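Local coordinates for flavin-dependent monooxygenase, oxygenase subunit HsaA (Mycobacterium tuberculosis, PDB 3AFF), which probably hydroxylates the phenolic ring of the secosteroid 3-HSA during cholesterol breakdown, using reduced flavin and molecular oxygen, at residues 7-16 and 45-53. Residues are numbered along the deposited sequence; the frame is centred on the assembly and turned at random.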
loop_
_atom_site.group_PDB
_atom_site.type_symbol
_atom_site.label_atom_id
_atom_site.label_comp_id
_atom_site.label_asym_id
_atom_site.label_seq_id
_atom_site.Cartn_x
_atom_site.Cartn_y
_atom_site.Cartn_z
ATOM N N ARG A 7 -23.167 -53.222 6.503
ATOM C CA ARG A 7 -23.409 -51.748 6.744
ATOM C C ARG A 7 -22.256 -51.058 7.467
ATOM O O ARG A 7 -21.904 -51.419 8.592
ATOM C CB ARG A 7 -24.711 -51.463 7.518
ATOM C CG ARG A 7 -24.871 -49.963 7.891
ATOM C CD ARG A 7 -25.926 -49.703 8.943
ATOM N NE ARG A 7 -27.259 -49.572 8.372
ATOM C CZ ARG A 7 -28.404 -49.477 9.060
ATOM N NH1 ARG A 7 -28.443 -49.452 10.405
ATOM N NH2 ARG A 7 -29.532 -49.396 8.368
ATOM N N ASP A 8 -21.691 -50.069 6.776
ATOM C CA ASP A 8 -20.632 -49.185 7.249
ATOM C C ASP A 8 -21.061 -47.718 6.992
ATOM O O ASP A 8 -22.186 -47.473 6.534
ATOM C CB ASP A 8 -19.306 -49.518 6.541
ATOM C CG ASP A 8 -19.423 -49.554 5.007
ATOM O OD1 ASP A 8 -20.429 -49.107 4.416
ATOM O OD2 ASP A 8 -18.457 -50.015 4.382
ATOM N N ALA A 9 -20.190 -46.764 7.324
ATOM C CA ALA A 9 -20.468 -45.337 7.131
ATOM C C ALA A 9 -20.744 -45.001 5.669
ATOM O O ALA A 9 -21.685 -44.278 5.350
ATOM C CB ALA A 9 -19.304 -44.506 7.640
ATOM N N GLN A 10 -19.931 -45.559 4.776
ATOM C CA GLN A 10 -20.123 -45.318 3.332
ATOM C C GLN A 10 -21.503 -45.752 2.833
ATOM O O GLN A 10 -22.166 -45.013 2.115
ATOM C CB GLN A 10 -18.959 -45.922 2.521
ATOM C CG GLN A 10 -17.561 -45.299 2.847
ATOM C CD GLN A 10 -16.905 -45.726 4.221
ATOM O OE1 GLN A 10 -17.191 -46.800 4.819
ATOM N NE2 GLN A 10 -15.996 -44.856 4.710
ATOM N N SER A 11 -22.023 -46.900 3.281
ATOM C CA SER A 11 -23.373 -47.290 2.802
ATOM C C SER A 11 -24.502 -46.478 3.382
ATOM O O SER A 11 -25.557 -46.342 2.747
ATOM C CB SER A 11 -23.647 -48.791 2.945
ATOM O OG SER A 11 -23.903 -49.160 4.285
ATOM N N VAL A 12 -24.310 -45.977 4.621
ATOM C CA VAL A 12 -25.275 -45.054 5.211
ATOM C C VAL A 12 -25.318 -43.833 4.362
ATOM O O VAL A 12 -26.392 -43.406 3.951
ATOM C CB VAL A 12 -24.961 -44.727 6.723
ATOM C CG1 VAL A 12 -25.970 -43.805 7.287
ATOM C CG2 VAL A 12 -24.992 -45.990 7.532
ATOM N N LEU A 13 -24.159 -43.264 4.073
ATOM C CA LEU A 13 -24.095 -42.021 3.241
ATOM C C LEU A 13 -24.840 -42.218 1.889
ATOM O O LEU A 13 -25.714 -41.421 1.489
ATOM C CB LEU A 13 -22.610 -41.626 3.045
ATOM C CG LEU A 13 -22.067 -40.205 3.258
ATOM C CD1 LEU A 13 -22.956 -39.331 4.132
ATOM C CD2 LEU A 13 -20.635 -40.175 3.763
ATOM N N ALA A 14 -24.512 -43.336 1.217
ATOM C CA ALA A 14 -25.200 -43.793 -0.008
ATOM C C ALA A 14 -26.725 -43.827 0.111
ATOM O O ALA A 14 -27.417 -43.328 -0.762
ATOM C CB ALA A 14 -24.664 -45.188 -0.406
ATOM N N ALA A 15 -27.220 -44.388 1.227
ATOM C CA ALA A 15 -28.639 -44.474 1.542
ATOM C C ALA A 15 -29.331 -43.144 1.885
ATOM O O ALA A 15 -30.516 -42.966 1.636
ATOM C CB ALA A 15 -28.846 -45.498 2.665
ATOM N N ILE A 16 -28.597 -42.230 2.492
ATOM C CA ILE A 16 -29.064 -40.843 2.683
ATOM C C ILE A 16 -29.311 -40.157 1.321
ATOM O O ILE A 16 -30.329 -39.486 1.108
ATOM C CB ILE A 16 -28.056 -40.059 3.607
ATOM C CG1 ILE A 16 -28.325 -40.454 5.079
ATOM C CG2 ILE A 16 -28.208 -38.571 3.431
ATOM C CD1 ILE A 16 -27.159 -40.280 6.019
ATOM N N ASP A 45 -33.552 -43.049 10.883
ATOM C CA ASP A 45 -33.201 -44.106 11.799
ATOM C C ASP A 45 -32.954 -45.442 11.029
ATOM O O ASP A 45 -31.930 -46.105 11.213
ATOM C CB ASP A 45 -34.258 -44.258 12.901
ATOM C CG ASP A 45 -33.830 -45.296 13.964
ATOM O OD1 ASP A 45 -32.794 -45.093 14.659
ATOM O OD2 ASP A 45 -34.479 -46.352 14.027
ATOM N N ASP A 46 -33.910 -45.810 10.166
ATOM C CA ASP A 46 -33.834 -47.047 9.318
ATOM C C ASP A 46 -32.557 -47.178 8.483
ATOM O O ASP A 46 -32.015 -48.272 8.397
ATOM C CB ASP A 46 -35.001 -47.108 8.319
ATOM C CG ASP A 46 -36.346 -47.444 8.956
ATOM O OD1 ASP A 46 -36.413 -47.890 10.133
ATOM O OD2 ASP A 46 -37.360 -47.201 8.256
ATOM N N VAL A 47 -32.095 -46.107 7.835
ATOM C CA VAL A 47 -30.852 -46.195 7.009
ATOM C C VAL A 47 -29.597 -46.140 7.882
ATOM O O VAL A 47 -28.458 -46.304 7.398
ATOM C CB VAL A 47 -30.744 -45.079 5.921
ATOM C CG1 VAL A 47 -31.971 -45.117 4.989
ATOM C CG2 VAL A 47 -30.512 -43.648 6.580
ATOM N N GLY A 48 -29.788 -45.894 9.179
ATOM C CA GLY A 48 -28.674 -45.971 10.105
ATOM C C GLY A 48 -27.997 -44.634 10.423
ATOM O O GLY A 48 -26.910 -44.621 10.979
ATOM N N PHE A 49 -28.643 -43.521 10.091
ATOM C CA PHE A 49 -28.023 -42.173 10.282
ATOM C C PHE A 49 -27.603 -41.904 11.728
ATOM O O PHE A 49 -26.482 -41.448 11.987
ATOM C CB PHE A 49 -28.930 -41.039 9.785
ATOM C CG PHE A 49 -28.437 -39.672 10.195
ATOM C CD1 PHE A 49 -27.427 -39.036 9.453
ATOM C CD2 PHE A 49 -28.895 -39.061 11.405
ATOM C CE1 PHE A 49 -26.932 -37.753 9.861
ATOM C CE2 PHE A 49 -28.366 -37.822 11.806
ATOM C CZ PHE A 49 -27.391 -37.163 11.019
ATOM N N PHE A 50 -28.504 -42.190 12.683
ATOM C CA PHE A 50 -28.199 -41.939 14.118
ATOM C C PHE A 50 -27.110 -42.823 14.691
ATOM O O PHE A 50 -26.452 -42.455 15.700
ATOM C CB PHE A 50 -29.457 -41.986 14.981
ATOM C CG PHE A 50 -30.469 -40.986 14.573
ATOM C CD1 PHE A 50 -30.250 -39.610 14.804
ATOM C CD2 PHE A 50 -31.585 -41.380 13.896
ATOM C CE1 PHE A 50 -31.199 -38.640 14.406
ATOM C CE2 PHE A 50 -32.534 -40.436 13.490
ATOM C CZ PHE A 50 -32.343 -39.071 13.741
ATOM N N THR A 51 -26.832 -43.944 14.023
ATOM C CA THR A 51 -25.715 -44.803 14.447
ATOM C C THR A 51 -24.312 -44.307 14.121
ATOM O O THR A 51 -23.320 -44.845 14.661
ATOM C CB THR A 51 -25.823 -46.270 13.895
ATOM O OG1 THR A 51 -25.536 -46.274 12.477
ATOM C CG2 THR A 51 -27.233 -46.827 14.157
ATOM N N LEU A 52 -24.207 -43.280 13.265
ATOM C CA LEU A 52 -22.939 -42.912 12.647
ATOM C C LEU A 52 -21.840 -42.643 13.637
ATOM O O LEU A 52 -20.726 -43.154 13.505
ATOM C CB LEU A 52 -23.112 -41.670 11.747
ATOM C CG LEU A 52 -23.649 -41.946 10.333
ATOM C CD1 LEU A 52 -24.181 -40.692 9.624
ATOM C CD2 LEU A 52 -22.637 -42.771 9.442
ATOM N N LEU A 53 -22.171 -41.835 14.646
ATOM C CA LEU A 53 -21.225 -41.424 15.672
ATOM C C LEU A 53 -21.432 -42.122 17.009
ATOM O O LEU A 53 -20.710 -41.863 17.965
ATOM C CB LEU A 53 -21.355 -39.903 15.855
ATOM C CG LEU A 53 -20.713 -39.059 14.740
ATOM C CD1 LEU A 53 -21.041 -37.596 15.049
ATOM C CD2 LEU A 53 -19.176 -39.236 14.836
HETATM O O HOH W 1 -31.063 -48.913 12.335
#
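The guanidinium of Arg7 lies with one face on the Val47-Gly48 peptide region: Val47 O sits 3.2 Å above its plane and Gly48 CA 3.5 Å, both nearer its outer atoms than its centre. A bend at chi3 (-85°) in the otherwise extended Arg7 chain turns the group onto Gly48. At its edge, NH2 gives a weak hydrogen bond to Asp46 O (2.7 Å), bent to 130° at the hydrogen, while NH1 donates to a water in the same plane that in turn donates to Asp45 O. Two carbonyls are thus bonded to Arg7, one directly and one through water; Val47 O merely lies over the face. The Phe49 ring is met at its edge by Ile16 CD1, 3.7 Å from CD1 of the ring; Phe68 of helix 65-76 meets the ring as well. Val12 straddles Val47 O, CG1 and CG2 each 3.5 Å from it. Ala15 CB abuts Val47 CB, and Leu52 CD2 reaches Ala9 and Val12. Gly48, at positive phi (96°), ends helix 38-47 in a Schellman motif, and Asp8 N-caps helix 9-33, its OD1 accepting from Ser11 N. The contact packs that start against the end of helix 38-47 and the following turn, within the helical N-terminal domain of the acyl-CoA dehydrogenase fold.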